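Local atomic coordinates of folylpolyglutamate synthase protein FOLC (Mycobacterium tuberculosis, PDB entry 2VOR), a protein that probably adds L-glutamate to dihydropteroate and then to tetrahydrofolyl-polyglutamate chains, using ATP and a divalent metal ion. Residues A357-L362 and L391-P396; T96-L101 and V172-M177; G273-Q278 and H297-A302. All coordinates share one frame; numbering follows the deposited sequence.

Interaction 1 (A357-L362 and L391-P396); sequences AGASAL and LAALEP. With ACP (phosphomethylphosphonic acid adenylate ester), chain B.
L362, which meets L394 of the 391-396 segment, gives its backbone N to G358 O at 2.8 Å, the shortest polar bond here and an i to i+4 link internal to helix 356-369. Between 357-362 and 391-396 the contact is packing. Both segments belong to the glutamate ligase domain of the Mur ligase family, where helix 387-394 makes the crossover between the adjacent parallel strands 374-379 and 400-403. The backbones come close where the residues are small, with the CA atoms of S360 and A393 4.9 Å apart. A393 points its methyl at the other helix and fills the angle between two consecutive residues: its CB lies 3.6 Å from A359 CB and equally 3.6 Å from S360 N. S360 adds its own CB, 3.9 Å from A393 CB. L394 reaches round the alanine pair instead. With CG anti to the carbonyl carbon (chi1 -67°), it extends a branch whose CD2 stands 3.6 Å from A359 O, while its CG lies over the A359 methyl. The same CD2 touches CD2 of L362, 3.9 Å away, and the two leucines cross at a slant. L362 also packs on D351, an ADP-binding residue, and on V467 and T469 of strand 464-469. On the nucleotide side of helix 356-369, A361 CB approaches N3 of the adenine of ACP at 3.6 Å, and the backbone O of G358 lies near the ribose O2'. With alanine methyls and leucine branches carrying most of the interface, and backbone atoms of A359 and S360 filling in, the fit depends on shape and close approach, and the helix bearing on the nucleotide is backed by a largely apolar surface.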
loop_
_atom_site.group_PDB
_atom_site.type_symbol
_atom_site.label_atom_id
_atom_site.label_comp_id
_atom_site.label_asym_id
_atom_site.label_seq_id
_atom_site.Cartn_x
_atom_site.Cartn_y
_atom_site.Cartn_z
ATOM N N ALA A 357 -1.846 13.299 -3.745
ATOM C CA ALA A 357 -2.994 12.953 -2.936
ATOM C C ALA A 357 -2.519 12.366 -1.592
ATOM O O ALA A 357 -3.039 12.717 -0.546
ATOM C CB ALA A 357 -3.869 11.957 -3.695
ATOM N N GLY A 358 -1.510 11.500 -1.605
ATOM C CA GLY A 358 -0.929 10.902 -0.361
ATOM C C GLY A 358 -0.252 11.960 0.521
ATOM O O GLY A 358 -0.420 11.998 1.721
ATOM N N ALA A 359 0.528 12.814 -0.107
ATOM C CA ALA A 359 1.242 13.959 0.515
ATOM C C ALA A 359 0.244 14.960 1.180
ATOM O O ALA A 359 0.468 15.542 2.278
ATOM C CB ALA A 359 2.081 14.666 -0.606
ATOM N N SER A 360 -0.872 15.151 0.506
ATOM C CA SER A 360 -1.851 16.080 0.989
ATOM C C SER A 360 -2.687 15.439 2.126
ATOM O O SER A 360 -3.156 16.143 3.010
ATOM C CB SER A 360 -2.692 16.562 -0.191
ATOM O OG SER A 360 -4.054 16.665 0.205
ATOM N N ALA A 361 -2.839 14.111 2.119
ATOM C CA ALA A 361 -3.493 13.373 3.220
ATOM C C ALA A 361 -2.557 13.357 4.420
ATOM O O ALA A 361 -2.973 13.586 5.547
ATOM C CB ALA A 361 -3.911 11.933 2.772
ATOM N N LEU A 362 -1.259 13.155 4.173
ATOM C CA LEU A 362 -0.294 13.315 5.229
ATOM C C LEU A 362 -0.317 14.729 5.905
ATOM O O LEU A 362 -0.348 14.805 7.108
ATOM C CB LEU A 362 1.094 12.954 4.713
ATOM C CG LEU A 362 2.239 13.300 5.691
ATOM C CD1 LEU A 362 2.009 12.372 6.915
ATOM C CD2 LEU A 362 3.688 13.161 5.098
ATOM N N LEU A 391 5.764 18.271 -3.000
ATOM C CA LEU A 391 6.398 19.332 -2.265
ATOM C C LEU A 391 5.394 20.450 -1.954
ATOM O O LEU A 391 5.421 21.048 -0.872
ATOM C CB LEU A 391 7.597 19.837 -3.054
ATOM C CG LEU A 391 8.872 18.988 -3.054
ATOM C CD1 LEU A 391 9.744 19.437 -4.232
ATOM C CD2 LEU A 391 9.589 19.239 -1.741
ATOM N N ALA A 392 4.462 20.674 -2.869
ATOM C CA ALA A 392 3.473 21.718 -2.672
ATOM C C ALA A 392 2.484 21.345 -1.583
ATOM O O ALA A 392 2.055 22.220 -0.805
ATOM C CB ALA A 392 2.777 22.055 -3.972
ATOM N N ALA A 393 2.146 20.052 -1.505
ATOM C CA ALA A 393 1.236 19.545 -0.473
ATOM C C ALA A 393 1.815 19.637 0.927
ATOM O O ALA A 393 1.059 19.806 1.892
ATOM C CB ALA A 393 0.803 18.078 -0.755
ATOM N N LEU A 394 3.142 19.587 1.042
ATOM C CA LEU A 394 3.803 19.436 2.348
ATOM C C LEU A 394 4.355 20.730 2.884
ATOM O O LEU A 394 4.654 20.828 4.091
ATOM C CB LEU A 394 4.966 18.421 2.249
ATOM C CG LEU A 394 4.539 16.976 1.983
ATOM C CD1 LEU A 394 5.720 16.066 1.775
ATOM C CD2 LEU A 394 3.796 16.561 3.139
ATOM N N GLU A 395 4.531 21.708 1.984
ATOM C CA GLU A 395 5.098 23.006 2.351
ATOM C C GLU A 395 4.308 23.767 3.432
ATOM O O GLU A 395 4.888 24.453 4.286
ATOM C CB GLU A 395 5.255 23.883 1.084
ATOM C CG GLU A 395 5.808 25.292 1.320
ATOM C CD GLU A 395 4.724 26.300 1.700
ATOM O OE1 GLU A 395 3.641 26.293 1.057
ATOM O OE2 GLU A 395 4.960 27.128 2.621
ATOM N N PRO A 396 2.969 23.688 3.397
ATOM C CA PRO A 396 2.347 24.436 4.482
ATOM C C PRO A 396 2.482 23.750 5.826
ATOM O O PRO A 396 2.088 24.373 6.789
ATOM C CB PRO A 396 0.858 24.513 4.103
ATOM C CG PRO A 396 0.675 23.677 2.921
ATOM C CD PRO A 396 2.008 23.229 2.382
HETATM P PG ACP B . 2.244 1.963 -1.861
HETATM O O1G ACP B . 1.819 0.523 -0.851
HETATM O O2G ACP B . 3.037 1.757 -3.177
HETATM O O3G ACP B . 2.895 2.920 -0.905
HETATM P PB ACP B . -0.777 1.996 -1.719
HETATM O O1B ACP B . -1.833 2.247 -2.718
HETATM O O2B ACP B . -0.648 0.544 -1.475
HETATM C C3B ACP B . 0.708 2.432 -2.726
HETATM P PA ACP B . -0.831 2.418 0.998
HETATM O O1A ACP B . 0.697 2.180 1.280
HETATM O O2A ACP B . -1.809 2.475 2.148
HETATM O O3A ACP B . -1.072 2.990 -0.540
HETATM O "O5'" ACP B . -0.543 4.076 1.384
HETATM C "C5'" ACP B . 0.554 4.931 0.806
HETATM C "C4'" ACP B . 0.501 6.359 1.314
HETATM O "O4'" ACP B . -0.736 6.851 0.747
HETATM C "C3'" ACP B . 0.215 6.372 2.814
HETATM O "O3'" ACP B . 1.399 6.488 3.589
HETATM C "C2'" ACP B . -0.657 7.603 3.035
HETATM O "O2'" ACP B . 0.126 8.800 3.061
HETATM C "C1'" ACP B . -1.428 7.678 1.748
HETATM N N9 ACP B . -2.806 7.086 1.700
HETATM C C8 ACP B . -3.219 5.833 2.073
HETATM N N7 ACP B . -4.530 5.686 1.811
HETATM C C5 ACP B . -4.948 6.863 1.307
HETATM C C6 ACP B . -6.167 7.317 0.843
HETATM N N6 ACP B . -7.247 6.537 0.872
HETATM N N1 ACP B . -6.215 8.559 0.338
HETATM C C2 ACP B . -5.175 9.372 0.319
HETATM N N3 ACP B . -3.989 8.980 0.753
HETATM C C4 ACP B . -3.862 7.736 1.215
#

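Interaction 2 (T96-L101 and V172-M177); sequences TTSPHL and VVEVGM. With CO (cobalt (II) ion), chain D; ACP (phosphomethylphosphonic acid adenylate ester), chain B.
T96 and V173 form a parallel beta bridge between strands 93-96 and 170-174, neighbours in the central sheet of the P-loop NTPase-like Mur ligase middle domain. This is the tight side: T96 N donates to V172 O at 2.9 Å, E174 N returns a bond to T96 O, and T96 CG2 packs on V173 CG1. The backbones part only at S98, and the E174 side chain spans the gap. With CG anti to the backbone N (chi1 179°) and an extended chain, its carboxylate comes beside the backbone of S98, whose N meets OE1 at 3.1 Å from above the carboxylate plane. Cobalt is bound by E174 OE2 and S98 O, each at 2.2 Å, and by ACP O1G and O2B; T76 OG1 is the other ligand. The shared metal explains why OE2 and S98 O, two acceptors, sit so close. In the cell, magnesium probably fills this place. A cis peptide precedes P99, beside the gamma-phosphate. The looser side faces V175 and G176, whose nearest approaches to S98 OG are 3.8 Å. One water joins S98 OG (2.9 Å) to V175 O, and another, weakly linked to S98 OG, donates to E174 O at 2.7 Å.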
loop_
_atom_site.group_PDB
_atom_site.type_symbol
_atom_site.label_atom_id
_atom_site.label_comp_id
_atom_site.label_asym_id
_atom_site.label_seq_id
_atom_site.Cartn_x
_atom_site.Cartn_y
_atom_site.Cartn_z
ATOM N N THR A 96 -0.933 -10.937 -0.126
ATOM C CA THR A 96 0.245 -10.467 -0.828
ATOM C C THR A 96 0.042 -8.996 -1.088
ATOM O O THR A 96 -1.037 -8.595 -1.516
ATOM C CB THR A 96 0.568 -11.265 -2.083
ATOM O OG1 THR A 96 1.870 -10.867 -2.628
ATOM C CG2 THR A 96 -0.553 -11.152 -3.142
ATOM N N THR A 97 1.042 -8.195 -0.685
ATOM C CA THR A 97 1.035 -6.780 -0.800
ATOM C C THR A 97 2.335 -6.297 -1.452
ATOM O O THR A 97 3.292 -7.030 -1.551
ATOM C CB THR A 97 0.874 -6.048 0.582
ATOM O OG1 THR A 97 1.865 -6.511 1.512
ATOM C CG2 THR A 97 -0.620 -6.132 1.148
ATOM N N SER A 98 2.345 -5.054 -1.929
ATOM C CA SER A 98 3.538 -4.461 -2.542
ATOM C C SER A 98 3.434 -2.977 -2.513
ATOM O O SER A 98 2.339 -2.431 -2.249
ATOM C CB SER A 98 3.800 -4.947 -3.984
ATOM O OG SER A 98 2.683 -4.679 -4.790
ATOM N N PRO A 99 4.594 -2.303 -2.666
ATOM C CA PRO A 99 5.925 -2.972 -2.572
ATOM C C PRO A 99 6.304 -3.285 -1.106
ATOM O O PRO A 99 5.620 -2.803 -0.211
ATOM C CB PRO A 99 6.916 -1.872 -3.060
ATOM C CG PRO A 99 6.252 -0.588 -2.871
ATOM C CD PRO A 99 4.691 -0.821 -2.655
ATOM N N HIS A 100 7.435 -3.956 -0.830
ATOM C CA HIS A 100 7.871 -4.096 0.596
ATOM C C HIS A 100 8.616 -2.885 1.133
ATOM O O HIS A 100 9.178 -2.149 0.358
ATOM C CB HIS A 100 8.716 -5.345 0.806
ATOM C CG HIS A 100 10.034 -5.283 0.123
ATOM N ND1 HIS A 100 10.262 -5.856 -1.104
ATOM C CD2 HIS A 100 11.171 -4.631 0.455
ATOM C CE1 HIS A 100 11.515 -5.613 -1.472
ATOM N NE2 HIS A 100 12.094 -4.897 -0.525
ATOM N N LEU A 101 8.548 -2.633 2.438
ATOM C CA LEU A 101 9.242 -1.555 3.078
ATOM C C LEU A 101 10.700 -1.957 3.447
ATOM O O LEU A 101 11.667 -1.222 3.171
ATOM C CB LEU A 101 8.569 -1.254 4.410
ATOM C CG LEU A 101 7.434 -0.286 4.542
ATOM C CD1 LEU A 101 6.953 -0.447 5.980
ATOM C CD2 LEU A 101 7.822 1.191 4.222
ATOM N N VAL A 172 -5.948 -12.304 0.113
ATOM C CA VAL A 172 -6.116 -10.883 -0.112
ATOM C C VAL A 172 -4.922 -10.412 -1.000
ATOM O O VAL A 172 -3.724 -10.540 -0.616
ATOM C CB VAL A 172 -6.012 -10.167 1.225
ATOM C CG1 VAL A 172 -6.322 -8.731 1.051
ATOM C CG2 VAL A 172 -6.968 -10.840 2.272
ATOM N N VAL A 173 -5.259 -9.891 -2.174
ATOM C CA VAL A 173 -4.313 -9.759 -3.243
ATOM C C VAL A 173 -4.331 -8.328 -3.723
ATOM O O VAL A 173 -5.314 -7.861 -4.324
ATOM C CB VAL A 173 -4.647 -10.670 -4.433
ATOM C CG1 VAL A 173 -3.504 -10.581 -5.416
ATOM C CG2 VAL A 173 -4.816 -12.095 -3.998
ATOM N N GLU A 174 -3.262 -7.630 -3.408
ATOM C CA GLU A 174 -2.969 -6.327 -3.941
ATOM C C GLU A 174 -2.291 -6.370 -5.348
ATOM O O GLU A 174 -1.354 -7.141 -5.630
ATOM C CB GLU A 174 -2.069 -5.575 -2.939
ATOM C CG GLU A 174 -1.688 -4.248 -3.400
ATOM C CD GLU A 174 -0.780 -3.533 -2.431
ATOM O OE1 GLU A 174 -0.472 -4.027 -1.278
ATOM O OE2 GLU A 174 -0.362 -2.434 -2.835
ATOM N N VAL A 175 -2.820 -5.539 -6.229
ATOM C CA VAL A 175 -2.282 -5.347 -7.558
ATOM C C VAL A 175 -0.861 -4.745 -7.469
ATOM O O VAL A 175 -0.554 -3.887 -6.583
ATOM C CB VAL A 175 -3.297 -4.536 -8.417
ATOM C CG1 VAL A 175 -2.647 -3.766 -9.513
ATOM C CG2 VAL A 175 -4.351 -5.510 -8.996
ATOM N N GLY A 176 0.035 -5.261 -8.309
ATOM C CA GLY A 176 1.379 -4.659 -8.378
ATOM C C GLY A 176 1.297 -3.287 -9.077
ATOM O O GLY A 176 1.777 -2.290 -8.547
ATOM N N MET A 177 0.702 -3.256 -10.267
ATOM C CA MET A 177 0.533 -2.010 -10.983
ATOM C C MET A 177 -0.671 -2.192 -11.855
ATOM O O MET A 177 -0.858 -3.295 -12.376
ATOM C CB MET A 177 1.752 -1.795 -11.887
ATOM C CG MET A 177 2.108 -0.344 -12.148
ATOM S SD MET A 177 3.696 -0.309 -13.046
ATOM C CE MET A 177 4.564 -1.633 -12.138
HETATM CO CO CO D . 0.874 -0.919 -1.781
HETATM P PG ACP B . 2.244 1.963 -1.861
HETATM O O1G ACP B . 1.819 0.523 -0.851
HETATM O O2G ACP B . 3.037 1.757 -3.177
HETATM O O3G ACP B . 2.895 2.920 -0.905
HETATM P PB ACP B . -0.777 1.996 -1.719
HETATM O O1B ACP B . -1.833 2.247 -2.718
HETATM O O2B ACP B . -0.648 0.544 -1.475
HETATM C C3B ACP B . 0.708 2.432 -2.726
HETATM P PA ACP B . -0.831 2.418 0.998
HETATM O O1A ACP B . 0.697 2.180 1.280
HETATM O O2A ACP B . -1.809 2.475 2.148
HETATM O O3A ACP B . -1.072 2.990 -0.540
HETATM O "O5'" ACP B . -0.543 4.076 1.384
HETATM C "C5'" ACP B . 0.554 4.931 0.806
HETATM C "C4'" ACP B . 0.501 6.359 1.314
HETATM O "O4'" ACP B . -0.736 6.851 0.747
HETATM C "C3'" ACP B . 0.215 6.372 2.814
HETATM O "O3'" ACP B . 1.399 6.488 3.589
HETATM C "C2'" ACP B . -0.657 7.603 3.035
HETATM O "O2'" ACP B . 0.126 8.800 3.061
HETATM C "C1'" ACP B . -1.428 7.678 1.748
HETATM N N9 ACP B . -2.806 7.086 1.700
HETATM C C8 ACP B . -3.219 5.833 2.073
HETATM N N7 ACP B . -4.530 5.686 1.811
HETATM C C5 ACP B . -4.948 6.863 1.307
HETATM C C6 ACP B . -6.167 7.317 0.843
HETATM N N6 ACP B . -7.247 6.537 0.872
HETATM N N1 ACP B . -6.215 8.559 0.338
HETATM C C2 ACP B . -5.175 9.372 0.319
HETATM N N3 ACP B . -3.989 8.980 0.753
HETATM C C4 ACP B . -3.862 7.736 1.215
HETATM O O HOH W 1 1.147 -7.663 -4.744
HETATM O O HOH W 2 1.521 -2.149 -5.645
#

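Interaction 3 (G273-Q278 and H297-A302); sequences GGQVLQ and HQAHNA. With ACP (phosphomethylphosphonic acid adenylate ester), chain B.
The adenine-binding helix 296-313 rests on a three-stranded antiparallel meander, meeting its middle strand, 274-280, through Q275 and L277 against Q298, A299 and A302. The axes of strand 274-278 and helix 297-302 approach to 10.0 Å, with their N-to-C directions 47° apart. L277 spans two alanines about one turn apart on the helix: its CD2 lies 3.7 Å from A299 CB and its CD1 3.9 Å from A302 CB. Q275 extends its amide toward the start of the helix, so that OE1 touches A299 CB at 3.5 Å and NE2 passes Q298 CB, the two amide planes nearly perpendicular. The polar atoms of Q275 are satisfied elsewhere: NE2 by L293 O and G295 O, OE1 by R268 NE. On the nucleotide side, N301 reads the adenine with both ends of its amide. Its OD1 accepts from ACP N6 at 3.1 Å, and its ND2 donates almost straight to N7 at 3.0 Å (172°). ND2 also donates to Q298 OE1, arriving from above that carbonyl plane, a bond that would help hold the amide in this orientation. H297 adds CD2 at 3.6 Å from ACP C4, its ring oblique to the base. Helix 296-313 thus lies between the meander, where A299 also touches R268 of strand 264-271, and helix 75-88, where Q298 and N301 both pack on M81.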
loop_
_atom_site.group_PDB
_atom_site.type_symbol
_atom_site.label_atom_id
_atom_site.label_comp_id
_atom_site.label_asym_id
_atom_site.label_seq_id
_atom_site.Cartn_x
_atom_site.Cartn_y
_atom_site.Cartn_z
ATOM N N GLY A 273 -3.846 7.345 20.061
ATOM C CA GLY A 273 -3.446 6.285 19.175
ATOM C C GLY A 273 -4.131 6.170 17.824
ATOM O O GLY A 273 -3.763 5.340 16.981
ATOM N N GLY A 274 -5.155 6.955 17.576
ATOM C CA GLY A 274 -5.912 6.655 16.410
ATOM C C GLY A 274 -7.197 7.434 16.347
ATOM O O GLY A 274 -7.185 8.692 16.340
ATOM N N GLN A 275 -8.286 6.707 16.212
ATOM C CA GLN A 275 -9.605 7.297 16.004
ATOM C C GLN A 275 -10.695 6.310 16.388
ATOM O O GLN A 275 -10.473 5.114 16.458
ATOM C CB GLN A 275 -9.765 7.746 14.549
ATOM C CG GLN A 275 -9.456 6.687 13.520
ATOM C CD GLN A 275 -9.286 7.311 12.150
ATOM O OE1 GLN A 275 -10.253 7.875 11.651
ATOM N NE2 GLN A 275 -8.025 7.308 11.570
ATOM N N VAL A 276 -11.880 6.817 16.680
ATOM C CA VAL A 276 -13.030 5.994 16.936
ATOM C C VAL A 276 -14.045 6.223 15.837
ATOM O O VAL A 276 -14.351 7.358 15.510
ATOM C CB VAL A 276 -13.607 6.278 18.326
ATOM C CG1 VAL A 276 -14.954 5.562 18.502
ATOM C CG2 VAL A 276 -12.619 5.737 19.450
ATOM N N LEU A 277 -14.528 5.154 15.209
ATOM C CA LEU A 277 -15.397 5.275 14.016
ATOM C C LEU A 277 -16.834 4.812 14.265
ATOM O O LEU A 277 -17.100 3.933 15.052
ATOM C CB LEU A 277 -14.823 4.520 12.817
ATOM C CG LEU A 277 -13.363 4.813 12.447
ATOM C CD1 LEU A 277 -12.754 3.786 11.466
ATOM C CD2 LEU A 277 -13.246 6.226 11.969
ATOM N N GLN A 278 -17.777 5.447 13.592
ATOM C CA GLN A 278 -19.080 4.879 13.493
ATOM C C GLN A 278 -19.303 4.666 11.976
ATOM O O GLN A 278 -19.230 5.568 11.183
ATOM C CB GLN A 278 -20.108 5.790 14.136
ATOM C CG GLN A 278 -21.462 5.289 13.770
ATOM C CD GLN A 278 -22.615 6.128 14.323
ATOM O OE1 GLN A 278 -22.853 7.284 13.887
ATOM N NE2 GLN A 278 -23.386 5.522 15.249
ATOM N N HIS A 297 -8.144 9.764 5.956
ATOM C CA HIS A 297 -8.038 8.808 4.881
ATOM C C HIS A 297 -8.105 7.347 5.367
ATOM O O HIS A 297 -8.639 6.477 4.644
ATOM C CB HIS A 297 -6.776 9.059 4.022
ATOM C CG HIS A 297 -5.484 8.936 4.768
ATOM N ND1 HIS A 297 -5.058 9.871 5.689
ATOM C CD2 HIS A 297 -4.514 8.003 4.709
ATOM C CE1 HIS A 297 -3.895 9.505 6.189
ATOM N NE2 HIS A 297 -3.545 8.368 5.615
ATOM N N GLN A 298 -7.621 7.063 6.576
ATOM C CA GLN A 298 -7.636 5.694 7.066
ATOM C C GLN A 298 -9.062 5.317 7.508
ATOM O O GLN A 298 -9.397 4.158 7.540
ATOM C CB GLN A 298 -6.592 5.460 8.203
ATOM C CG GLN A 298 -5.141 5.570 7.766
ATOM C CD GLN A 298 -4.693 4.398 6.911
ATOM O OE1 GLN A 298 -5.502 3.620 6.422
ATOM N NE2 GLN A 298 -3.391 4.278 6.704
ATOM N N ALA A 299 -9.894 6.290 7.853
ATOM C CA ALA A 299 -11.301 6.019 8.130
ATOM C C ALA A 299 -12.006 5.524 6.872
ATOM O O ALA A 299 -12.863 4.651 6.957
ATOM C CB ALA A 299 -12.008 7.270 8.648
ATOM N N HIS A 300 -11.664 6.125 5.710
ATOM C CA HIS A 300 -12.187 5.710 4.422
ATOM C C HIS A 300 -11.652 4.357 3.956
ATOM O O HIS A 300 -12.438 3.567 3.420
ATOM C CB HIS A 300 -11.906 6.782 3.370
ATOM C CG HIS A 300 -12.609 8.058 3.654
ATOM N ND1 HIS A 300 -13.986 8.148 3.737
ATOM C CD2 HIS A 300 -12.137 9.298 3.934
ATOM C CE1 HIS A 300 -14.337 9.379 4.069
ATOM N NE2 HIS A 300 -13.236 10.099 4.193
ATOM N N ASN A 301 -10.348 4.077 4.126
ATOM C CA ASN A 301 -9.804 2.733 3.957
ATOM C C ASN A 301 -10.547 1.731 4.855
ATOM O O ASN A 301 -10.952 0.666 4.406
ATOM C CB ASN A 301 -8.244 2.686 4.208
ATOM C CG ASN A 301 -7.451 3.523 3.171
ATOM O OD1 ASN A 301 -7.948 3.740 2.060
ATOM N ND2 ASN A 301 -6.230 3.976 3.524
ATOM N N ALA A 302 -10.788 2.068 6.118
ATOM C CA ALA A 302 -11.442 1.132 6.983
ATOM C C ALA A 302 -12.845 0.810 6.455
ATOM O O ALA A 302 -13.296 -0.349 6.414
ATOM C CB ALA A 302 -11.537 1.714 8.379
HETATM P PG ACP B . 2.244 1.963 -1.861
HETATM O O1G ACP B . 1.819 0.523 -0.851
HETATM O O2G ACP B . 3.037 1.757 -3.177
HETATM O O3G ACP B . 2.895 2.920 -0.905
HETATM P PB ACP B . -0.777 1.996 -1.719
HETATM O O1B ACP B . -1.833 2.247 -2.718
HETATM O O2B ACP B . -0.648 0.544 -1.475
HETATM C C3B ACP B . 0.708 2.432 -2.726
HETATM P PA ACP B . -0.831 2.418 0.998
HETATM O O1A ACP B . 0.697 2.180 1.280
HETATM O O2A ACP B . -1.809 2.475 2.148
HETATM O O3A ACP B . -1.072 2.990 -0.540
HETATM O "O5'" ACP B . -0.543 4.076 1.384
HETATM C "C5'" ACP B . 0.554 4.931 0.806
HETATM C "C4'" ACP B . 0.501 6.359 1.314
HETATM O "O4'" ACP B . -0.736 6.851 0.747
HETATM C "C3'" ACP B . 0.215 6.372 2.814
HETATM O "O3'" ACP B . 1.399 6.488 3.589
HETATM C "C2'" ACP B . -0.657 7.603 3.035
HETATM O "O2'" ACP B . 0.126 8.800 3.061
HETATM C "C1'" ACP B . -1.428 7.678 1.748
HETATM N N9 ACP B . -2.806 7.086 1.700
HETATM C C8 ACP B . -3.219 5.833 2.073
HETATM N N7 ACP B . -4.530 5.686 1.811
HETATM C C5 ACP B . -4.948 6.863 1.307
HETATM C C6 ACP B . -6.167 7.317 0.843
HETATM N N6 ACP B . -7.247 6.537 0.872
HETATM N N1 ACP B . -6.215 8.559 0.338
HETATM C C2 ACP B . -5.175 9.372 0.319
HETATM N N3 ACP B . -3.989 8.980 0.753
HETATM C C4 ACP B . -3.862 7.736 1.215
#

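Overall arrangement
Along the chain the contacts come in the order interaction 2, interaction 3, interaction 1, one after another without nesting. Their centres lie about 19 to 23 Å apart, yet all three touch ACP. Interaction 2, in the eight-stranded mixed sheet, supplies metal ligands at the phosphate end, whereas interactions 3 and 1 flank the adenine. Those two meet directly, A361 CB lying 3.8 Å from H297 ND1, although they belong to different domains: interaction 3 to the Mur ligase middle domain, interaction 1 to the glutamate ligase domain with its six-stranded sheet. The nucleotide therefore lies between the domains, consistent with their relative position being coupled to ATP binding.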